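Local coordinates for membrane lipoprotein family protein (Aeropyrum pernix, PDB 4PEV) that binds adenosine and probably delivers nucleosides to an ABC transporter as a lipoprotein solute-binding component, at residues S164-I169 / W378-L384; S278-S284 / I293-K299. Residues are numbered along the deposited sequence.

Interaction 1: S164-I169 / W378-L384; sequences SLVGII and WRLVEEL
Two α-helical segments, 164-169 and 378-384, lie side by side and nearly antiparallel: their axes run at 162° and approach to 9.3 Å. The register is set by L165 opposite V381, whose CA atoms are 5.6 Å apart, and each segment keeps mostly i-to-i+4 bonding, as in I168 N to S164 O at 3.1 Å. Contact is apolar and buries 367 Å² in all. I168 (chi1 m, chi2 t) points at the partner helix, its CD1 3.5 Å from L384 CD2 and its CG2 3.9 Å from L380 CB and 4.1 Å from V381 CG2. L165 (m, t) starts sideways but brings CD2 to 4.1 Å from L384 CB. L384 takes the t, p rotamer and V381 is t. These helices belong to the C-terminal side of a PBP1-like solute-binding fold: helix 375-389 packs on helix 159-181, and Y211 and Y212 of helix 196-214 touch I168 and L380. At the other end I169 (m, m) places CD1 3.4 Å from V381 CG2 and also over the W378 six-membered ring, a CH-pi contact with CD1 4.3 Å from the centroid and 21° off the normal. The one hydroxyl at the interface is that of S164: its OG, 3.6 Å from L384 CD2, spends its bonding on the carbonyls of Q160 and E161 in its own helix.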
ATOM      1  N   SER C 164       3.107  10.092  -3.232  1.00 32.12           N
ATOM      2  CA  SER C 164       3.812  11.327  -3.545  1.00 30.95           C
ATOM      3  C   SER C 164       4.825  11.660  -2.469  1.00 29.73           C
ATOM      4  O   SER C 164       5.913  12.128  -2.784  1.00 29.59           O
ATOM      5  CB  SER C 164       2.834  12.509  -3.751  1.00 31.50           C
ATOM      6  OG  SER C 164       2.137  12.873  -2.564  1.00 29.60           O
ATOM      7  N   LEU C 165       4.481  11.437  -1.206  1.00 29.00           N
ATOM      8  CA  LEU C 165       5.438  11.698  -0.129  1.00 29.68           C
ATOM      9  C   LEU C 165       6.621  10.755  -0.266  1.00 31.17           C
ATOM     10  O   LEU C 165       7.769  11.152  -0.073  1.00 33.04           O
ATOM     11  CB  LEU C 165       4.803  11.509   1.237  1.00 29.15           C
ATOM     12  CG  LEU C 165       3.607  12.407   1.502  1.00 30.33           C
ATOM     13  CD1 LEU C 165       3.081  12.207   2.915  1.00 30.95           C
ATOM     14  CD2 LEU C 165       3.984  13.862   1.290  1.00 30.79           C
ATOM     15  N   VAL C 166       6.320   9.506  -0.606  1.00 30.73           N
ATOM     16  CA  VAL C 166       7.323   8.482  -0.819  1.00 30.03           C
ATOM     17  C   VAL C 166       8.198   8.846  -2.022  1.00 30.28           C
ATOM     18  O   VAL C 166       9.411   8.664  -1.978  1.00 31.13           O
ATOM     19  CB  VAL C 166       6.643   7.096  -0.984  1.00 29.43           C
ATOM     20  CG1 VAL C 166       7.548   6.094  -1.683  1.00 28.96           C
ATOM     21  CG2 VAL C 166       6.194   6.564   0.372  1.00 29.02           C
ATOM     22  N   GLY C 167       7.583   9.361  -3.083  1.00 29.50           N
ATOM     23  CA  GLY C 167       8.308   9.763  -4.284  1.00 28.90           C
ATOM     24  C   GLY C 167       9.380  10.782  -3.975  1.00 29.46           C
ATOM     25  O   GLY C 167      10.518  10.660  -4.432  1.00 29.55           O
ATOM     26  N   ILE C 168       9.016  11.785  -3.180  1.00 29.75           N
ATOM     27  CA  ILE C 168       9.949  12.819  -2.732  1.00 29.41           C
ATOM     28  C   ILE C 168      11.110  12.181  -1.997  1.00 29.76           C
ATOM     29  O   ILE C 168      12.260  12.497  -2.271  1.00 30.32           O
ATOM     30  CB  ILE C 168       9.253  13.854  -1.816  1.00 29.88           C
ATOM     31  CG1 ILE C 168       8.405  14.809  -2.650  1.00 30.05           C
ATOM     32  CG2 ILE C 168      10.249  14.680  -1.019  1.00 30.90           C
ATOM     33  CD1 ILE C 168       7.320  15.470  -1.837  1.00 30.67           C
ATOM     34  N   ILE C 169      10.806  11.274  -1.077  1.00 30.53           N
ATOM     35  CA  ILE C 169      11.836  10.615  -0.273  1.00 31.35           C
ATOM     36  C   ILE C 169      12.821   9.807  -1.126  1.00 30.95           C
ATOM     37  O   ILE C 169      14.039   9.865  -0.917  1.00 32.26           O
ATOM     38  CB  ILE C 169      11.220   9.656   0.764  1.00 33.02           C
ATOM     39  CG1 ILE C 169      10.347  10.415   1.774  1.00 33.79           C
ATOM     40  CG2 ILE C 169      12.320   8.863   1.485  1.00 34.08           C
ATOM     41  CD1 ILE C 169      11.132  11.277   2.742  1.00 35.32           C
ATOM     42  N   TRP C 378      12.876  16.103   4.009  1.00 39.62           N
ATOM     43  CA  TRP C 378      11.845  16.273   5.049  1.00 39.51           C
ATOM     44  C   TRP C 378      11.072  17.575   4.963  1.00 39.34           C
ATOM     45  O   TRP C 378       9.885  17.625   5.294  1.00 40.62           O
ATOM     46  CB  TRP C 378      12.480  16.185   6.437  1.00 40.31           C
ATOM     47  CG  TRP C 378      12.952  14.810   6.777  1.00 41.92           C
ATOM     48  CD1 TRP C 378      14.220  14.429   7.126  1.00 41.26           C
ATOM     49  CD2 TRP C 378      12.157  13.622   6.778  1.00 44.15           C
ATOM     50  NE1 TRP C 378      14.258  13.074   7.357  1.00 42.20           N
ATOM     51  CE2 TRP C 378      13.005  12.554   7.150  1.00 44.59           C
ATOM     52  CE3 TRP C 378      10.802  13.353   6.500  1.00 44.58           C
ATOM     53  CZ2 TRP C 378      12.544  11.232   7.251  1.00 46.86           C
ATOM     54  CZ3 TRP C 378      10.344  12.046   6.601  1.00 44.96           C
ATOM     55  CH2 TRP C 378      11.213  11.000   6.970  1.00 46.68           C
ATOM     56  N   ARG C 379      11.774  18.624   4.551  1.00 40.35           N
ATOM     57  CA  ARG C 379      11.218  19.954   4.369  1.00 41.56           C
ATOM     58  C   ARG C 379      10.189  19.857   3.247  1.00 39.19           C
ATOM     59  O   ARG C 379       9.047  20.279   3.407  1.00 38.88           O
ATOM     60  CB  ARG C 379      12.366  20.926   4.018  1.00 45.62           C
ATOM     61  CG  ARG C 379      12.142  22.418   4.239  1.00 48.19           C
ATOM     62  CD  ARG C 379      13.159  23.259   3.451  1.00 50.02           C
ATOM     63  NE  ARG C 379      12.759  23.432   2.035  1.00 51.72           N
ATOM     64  CZ  ARG C 379      13.501  23.149   0.951  1.00 51.96           C
ATOM     65  NH1 ARG C 379      14.745  22.682   1.044  1.00 50.66           N
ATOM     66  NH2 ARG C 379      12.993  23.357  -0.265  1.00 51.97           N
ATOM     67  N   LEU C 380      10.589  19.253   2.131  1.00 38.61           N
ATOM     68  CA  LEU C 380       9.683  19.013   0.996  1.00 39.56           C
ATOM     69  C   LEU C 380       8.528  18.049   1.294  1.00 40.45           C
ATOM     70  O   LEU C 380       7.416  18.272   0.814  1.00 41.29           O
ATOM     71  CB  LEU C 380      10.458  18.498  -0.213  1.00 39.60           C
ATOM     72  CG  LEU C 380      11.402  19.530  -0.825  1.00 41.45           C
ATOM     73  CD1 LEU C 380      12.378  18.867  -1.789  1.00 41.82           C
ATOM     74  CD2 LEU C 380      10.618  20.645  -1.513  1.00 42.43           C
ATOM     75  N   VAL C 381       8.789  16.974   2.051  1.00 40.75           N
ATOM     76  CA  VAL C 381       7.719  16.088   2.552  1.00 39.65           C
ATOM     77  C   VAL C 381       6.672  16.923   3.253  1.00 39.41           C
ATOM     78  O   VAL C 381       5.514  16.900   2.880  1.00 36.49           O
ATOM     79  CB  VAL C 381       8.239  15.026   3.557  1.00 39.93           C
ATOM     80  CG1 VAL C 381       7.091  14.394   4.343  1.00 38.30           C
ATOM     81  CG2 VAL C 381       9.050  13.948   2.839  1.00 39.58           C
ATOM     82  N   GLU C 382       7.112  17.665   4.266  1.00 43.22           N
ATOM     83  CA  GLU C 382       6.235  18.509   5.077  1.00 45.08           C
ATOM     84  C   GLU C 382       5.489  19.579   4.251  1.00 41.07           C
ATOM     85  O   GLU C 382       4.324  19.863   4.500  1.00 37.64           O
ATOM     86  CB  GLU C 382       7.050  19.150   6.212  1.00 49.73           C
ATOM     87  CG  GLU C 382       6.224  19.939   7.222  1.00 57.39           C
ATOM     88  CD  GLU C 382       5.010  19.171   7.738  1.00 64.41           C
ATOM     89  OE1 GLU C 382       5.199  18.129   8.407  1.00 65.92           O
ATOM     90  OE2 GLU C 382       3.860  19.608   7.470  1.00 70.95           O
ATOM     91  N   GLU C 383       6.156  20.144   3.257  1.00 39.51           N
ATOM     92  CA  GLU C 383       5.553  21.172   2.428  1.00 41.03           C
ATOM     93  C   GLU C 383       4.506  20.592   1.499  1.00 43.20           C
ATOM     94  O   GLU C 383       3.658  21.324   1.025  1.00 48.59           O
ATOM     95  CB  GLU C 383       6.638  21.921   1.636  1.00 43.68           C
ATOM     96  CG  GLU C 383       6.209  22.662   0.362  1.00 44.95           C
ATOM     97  CD  GLU C 383       7.416  23.221  -0.401  1.00 46.71           C
ATOM     98  OE1 GLU C 383       8.220  23.954   0.232  1.00 44.73           O
ATOM     99  OE2 GLU C 383       7.577  22.913  -1.617  1.00 44.71           O
ATOM    100  N   LEU C 384       4.559  19.291   1.217  1.00 43.81           N
ATOM    101  CA  LEU C 384       3.537  18.667   0.374  1.00 42.77           C
ATOM    102  C   LEU C 384       2.416  18.078   1.218  1.00 43.82           C
ATOM    103  O   LEU C 384       1.240  18.217   0.892  1.00 45.61           O
ATOM    104  CB  LEU C 384       4.140  17.592  -0.519  1.00 42.32           C
ATOM    105  CG  LEU C 384       3.163  16.926  -1.503  1.00 42.41           C
ATOM    106  CD1 LEU C 384       2.369  17.948  -2.305  1.00 42.32           C
ATOM    107  CD2 LEU C 384       3.901  15.978  -2.445  1.00 43.18           C
TER

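Interaction 2: S278-S284 / I293-K299; sequences SIGQDAS and IIISGLK. With ADN (adenosine), chain F.
The ribose end of the adenosine pocket rests on two neighbouring parallel strands of the C-terminal lobe sheet, 277-282 and 293-299, whose segments run 4.2 Å apart at 20° and bury 579 Å². Pairing starts at S278 with I293 (CA-CA 4.6 Å), where I294 N donates to S278 O at 3.1 Å. I294 leaves the extended region (phi/psi -85/-25) and adds one residue to its strand in the manner of a beta bulge, so that G280 then faces S296 (CA-CA 3.9 Å) and Q281 faces G297. G280 N to I295 O is 2.8 Å and G280 O to G297 N 2.7 Å; D282 N to G297 O is 2.8 Å and D282 O to K299 N 3.0 Å. Both G280 and D282 thus bond to the residues flanking their opposite number, the parallel pattern. A CB on G280 would clash with S296 OG, so glycine permits the close pairing. I279 CG2 meets I295 CG2 at 3.7 Å. At D282, phi/psi 91/-73 and a weak bond from A283 N to Q281 O (3.2 Å) make a classic gamma turn that ends the strand. D282 (chi1 m) accepts ADN O3' at OD1 (2.5 Å) and O5' at OD2 (2.9 Å); K299 NZ donates to O2' at 3.1 Å and weakly to O3' at 3.1 Å. Since K299 NZ also forms salt bridges with D142 and E159, and D142 follows a strand of the other lobe, the lysine joins sugar and both lobes, and the opposite charges of D282 and K299 read the ribose hydroxyls.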
ATOM      1  N   SER C 278      15.124  -0.211   0.159  1.00 28.31           N
ATOM      2  CA  SER C 278      13.766  -0.588  -0.164  1.00 28.29           C
ATOM      3  C   SER C 278      12.807   0.295   0.627  1.00 29.89           C
ATOM      4  O   SER C 278      13.166   0.854   1.664  1.00 32.03           O
ATOM      5  CB  SER C 278      13.520  -2.063   0.176  1.00 28.45           C
ATOM      6  OG  SER C 278      14.311  -2.943  -0.611  1.00 28.35           O
ATOM      7  N   ILE C 279      11.582   0.406   0.128  1.00 30.91           N
ATOM      8  CA  ILE C 279      10.514   1.140   0.793  1.00 31.51           C
ATOM      9  C   ILE C 279       9.242   0.277   0.915  1.00 30.51           C
ATOM     10  O   ILE C 279       8.690  -0.181  -0.089  1.00 29.47           O
ATOM     11  CB  ILE C 279      10.200   2.443   0.038  1.00 33.20           C
ATOM     12  CG1 ILE C 279      11.505   3.250  -0.140  1.00 36.06           C
ATOM     13  CG2 ILE C 279       9.096   3.222   0.758  1.00 32.54           C
ATOM     14  CD1 ILE C 279      11.354   4.619  -0.789  1.00 36.89           C
ATOM     15  N   GLY C 280       8.791   0.071   2.156  1.00 29.44           N
ATOM     16  CA  GLY C 280       7.656  -0.797   2.450  1.00 28.99           C
ATOM     17  C   GLY C 280       6.322  -0.159   2.144  1.00 28.07           C
ATOM     18  O   GLY C 280       6.226   1.057   2.006  1.00 29.58           O
ATOM     19  N   GLN C 281       5.289  -0.982   2.025  1.00 27.54           N
ATOM     20  CA  GLN C 281       3.945  -0.469   1.793  1.00 28.53           C
ATOM     21  C   GLN C 281       2.903  -1.276   2.555  1.00 29.04           C
ATOM     22  O   GLN C 281       3.040  -2.494   2.704  1.00 29.42           O
ATOM     23  CB  GLN C 281       3.619  -0.436   0.290  1.00 28.42           C
ATOM     24  CG  GLN C 281       2.264   0.155  -0.094  1.00 28.23           C
ATOM     25  CD  GLN C 281       2.000   1.545   0.487  1.00 29.86           C
ATOM     26  OE1 GLN C 281       2.857   2.445   0.448  1.00 29.67           O
ATOM     27  NE2 GLN C 281       0.795   1.730   1.028  1.00 30.32           N
ATOM     28  N   ASP C 282       1.883  -0.557   3.032  1.00 29.66           N
ATOM     29  CA  ASP C 282       0.664  -1.085   3.672  1.00 30.13           C
ATOM     30  C   ASP C 282       0.908  -1.164   5.157  1.00 29.36           C
ATOM     31  O   ASP C 282       0.380  -0.336   5.901  1.00 31.35           O
ATOM     32  CB  ASP C 282       0.160  -2.407   3.054  1.00 30.47           C
ATOM     33  CG  ASP C 282      -0.253  -2.244   1.590  1.00 31.82           C
ATOM     34  OD1 ASP C 282      -0.903  -1.205   1.303  1.00 33.51           O
ATOM     35  OD2 ASP C 282       0.069  -3.121   0.732  1.00 29.33           O
ATOM     36  N   ALA C 283       1.712  -2.120   5.594  1.00 28.16           N
ATOM     37  CA  ALA C 283       2.212  -2.095   6.967  1.00 29.81           C
ATOM     38  C   ALA C 283       3.591  -1.458   6.951  1.00 30.18           C
ATOM     39  O   ALA C 283       4.149  -1.196   5.875  1.00 31.72           O
ATOM     40  CB  ALA C 283       2.291  -3.492   7.552  1.00 29.61           C
ATOM     41  N   SER C 284       4.116  -1.169   8.138  1.00 28.45           N
ATOM     42  CA  SER C 284       5.532  -0.856   8.284  1.00 27.93           C
ATOM     43  C   SER C 284       6.261  -2.184   8.188  1.00 26.60           C
ATOM     44  O   SER C 284       6.060  -3.054   9.043  1.00 24.76           O
ATOM     45  CB  SER C 284       5.856  -0.187   9.634  1.00 27.71           C
ATOM     46  OG  SER C 284       7.062  -0.708  10.208  1.00 25.97           O
ATOM     47  N   ILE C 293      15.484  -1.648   4.487  1.00 26.23           N
ATOM     48  CA  ILE C 293      14.092  -1.197   4.414  1.00 26.00           C
ATOM     49  C   ILE C 293      13.981   0.040   5.271  1.00 25.25           C
ATOM     50  O   ILE C 293      13.762  -0.040   6.463  1.00 24.86           O
ATOM     51  CB  ILE C 293      13.079  -2.286   4.843  1.00 24.97           C
ATOM     52  CG1 ILE C 293      13.291  -3.534   3.990  1.00 25.58           C
ATOM     53  CG2 ILE C 293      11.644  -1.812   4.646  1.00 23.77           C
ATOM     54  CD1 ILE C 293      12.578  -4.773   4.493  1.00 26.15           C
ATOM     55  N   ILE C 294      14.137   1.191   4.641  1.00 25.98           N
ATOM     56  CA  ILE C 294      14.376   2.433   5.378  1.00 26.91           C
ATOM     57  C   ILE C 294      13.086   3.127   5.856  1.00 26.12           C
ATOM     58  O   ILE C 294      13.111   3.857   6.837  1.00 26.49           O
ATOM     59  CB  ILE C 294      15.260   3.371   4.529  1.00 27.80           C
ATOM     60  CG1 ILE C 294      16.008   4.368   5.409  1.00 28.86           C
ATOM     61  CG2 ILE C 294      14.447   4.073   3.452  1.00 29.19           C
ATOM     62  CD1 ILE C 294      16.836   5.360   4.618  1.00 28.90           C
ATOM     63  N   ILE C 295      11.971   2.884   5.176  1.00 26.10           N
ATOM     64  CA  ILE C 295      10.707   3.538   5.490  1.00 27.36           C
ATOM     65  C   ILE C 295       9.561   2.780   4.837  1.00 28.11           C
ATOM     66  O   ILE C 295       9.788   1.970   3.953  1.00 28.98           O
ATOM     67  CB  ILE C 295      10.709   5.019   5.021  1.00 27.79           C
ATOM     68  CG1 ILE C 295       9.600   5.822   5.711  1.00 28.70           C
ATOM     69  CG2 ILE C 295      10.574   5.120   3.508  1.00 27.44           C
ATOM     70  CD1 ILE C 295       9.973   7.268   5.968  1.00 29.66           C
ATOM     71  N   SER C 296       8.333   3.033   5.270  1.00 29.81           N
ATOM     72  CA  SER C 296       7.170   2.365   4.691  1.00 30.81           C
ATOM     73  C   SER C 296       6.015   3.336   4.510  1.00 31.94           C
ATOM     74  O   SER C 296       5.699   4.115   5.423  1.00 33.39           O
ATOM     75  CB  SER C 296       6.717   1.190   5.584  1.00 30.33           C
ATOM     76  OG  SER C 296       7.768   0.249   5.797  1.00 30.04           O
ATOM     77  N   GLY C 297       5.384   3.293   3.341  1.00 33.28           N
ATOM     78  CA  GLY C 297       4.076   3.929   3.171  1.00 34.76           C
ATOM     79  C   GLY C 297       3.045   3.112   3.937  1.00 35.91           C
ATOM     80  O   GLY C 297       3.061   1.885   3.874  1.00 38.35           O
ATOM     81  N   LEU C 298       2.158   3.769   4.674  1.00 36.25           N
ATOM     82  CA  LEU C 298       1.154   3.044   5.458  1.00 36.41           C
ATOM     83  C   LEU C 298      -0.189   3.195   4.830  1.00 35.64           C
ATOM     84  O   LEU C 298      -0.530   4.263   4.356  1.00 36.23           O
ATOM     85  CB  LEU C 298       1.049   3.577   6.881  1.00 36.69           C
ATOM     86  CG  LEU C 298       2.315   3.491   7.709  1.00 37.10           C
ATOM     87  CD1 LEU C 298       2.118   4.300   8.979  1.00 38.45           C
ATOM     88  CD2 LEU C 298       2.657   2.043   8.019  1.00 37.88           C
ATOM     89  N   LYS C 299      -0.955   2.115   4.854  1.00 37.17           N
ATOM     90  CA  LYS C 299      -2.336   2.123   4.411  1.00 36.12           C
ATOM     91  C   LYS C 299      -3.115   1.398   5.485  1.00 35.86           C
ATOM     92  O   LYS C 299      -2.882   0.209   5.723  1.00 35.77           O
ATOM     93  CB  LYS C 299      -2.459   1.417   3.069  1.00 35.83           C
ATOM     94  CG  LYS C 299      -3.862   1.449   2.497  1.00 36.57           C
ATOM     95  CD  LYS C 299      -3.893   1.680   0.980  1.00 36.67           C
ATOM     96  CE  LYS C 299      -4.083   0.401   0.193  1.00 35.95           C
ATOM     97  NZ  LYS C 299      -4.253   0.669  -1.265  1.00 35.05           N
TER
HETATM   98  O5' ADN F 501       1.032  -3.872  -1.857  1.00 24.76           O
HETATM   99  C5' ADN F 501       0.731  -2.667  -2.588  1.00 24.46           C
HETATM  100  C4' ADN F 501      -0.744  -2.469  -2.952  1.00 25.00           C
HETATM  101  O4' ADN F 501      -1.209  -3.462  -3.869  1.00 25.17           O
HETATM  102  C3' ADN F 501      -1.756  -2.516  -1.811  1.00 25.42           C
HETATM  103  O3' ADN F 501      -1.807  -1.286  -1.079  1.00 24.73           O
HETATM  104  C2' ADN F 501      -3.050  -2.847  -2.545  1.00 25.15           C
HETATM  105  O2' ADN F 501      -3.683  -1.697  -3.123  1.00 24.87           O
HETATM  106  C1' ADN F 501      -2.583  -3.765  -3.643  1.00 25.20           C
HETATM  107  N9  ADN F 501      -2.682  -5.180  -3.235  1.00 26.41           N
HETATM  108  C8  ADN F 501      -1.818  -5.876  -2.460  1.00 26.73           C
HETATM  109  N7  ADN F 501      -2.222  -7.165  -2.305  1.00 27.31           N
HETATM  110  C5  ADN F 501      -3.368  -7.292  -3.009  1.00 28.16           C
HETATM  111  C6  ADN F 501      -4.345  -8.366  -3.291  1.00 28.08           C
HETATM  112  N6  ADN F 501      -4.162  -9.592  -2.767  1.00 28.70           N
HETATM  113  N1  ADN F 501      -5.418  -8.077  -4.068  1.00 28.31           N
HETATM  114  C2  ADN F 501      -5.622  -6.849  -4.591  1.00 27.77           C
HETATM  115  N3  ADN F 501      -4.782  -5.828  -4.377  1.00 28.04           N
HETATM  116  C4  ADN F 501      -3.667  -5.982  -3.611  1.00 27.80           C

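In the fold
Both interactions belong to the C-terminal side of the protein, and both are buried: all 14 touching residues in interaction 2, and all but the partly exposed W378 in interaction 1. They differ in place. Interaction 2 is more central, about 8 Å between its centre and that of the chain, beside the ligand cleft; interaction 1 is more peripheral, about 17 Å between centres. Helix 159-181 lies against the sheet through V166 CG1, 4.1 Å from I279 CG2, while helix 375-389 also reaches it directly through W378 CH2, 4.1 Å from I295 CD1. Interaction 1 depends on aliphatic and CH-pi contact; interaction 2 uses five backbone hydrogen bonds and ends in charged, ligand-binding side chains.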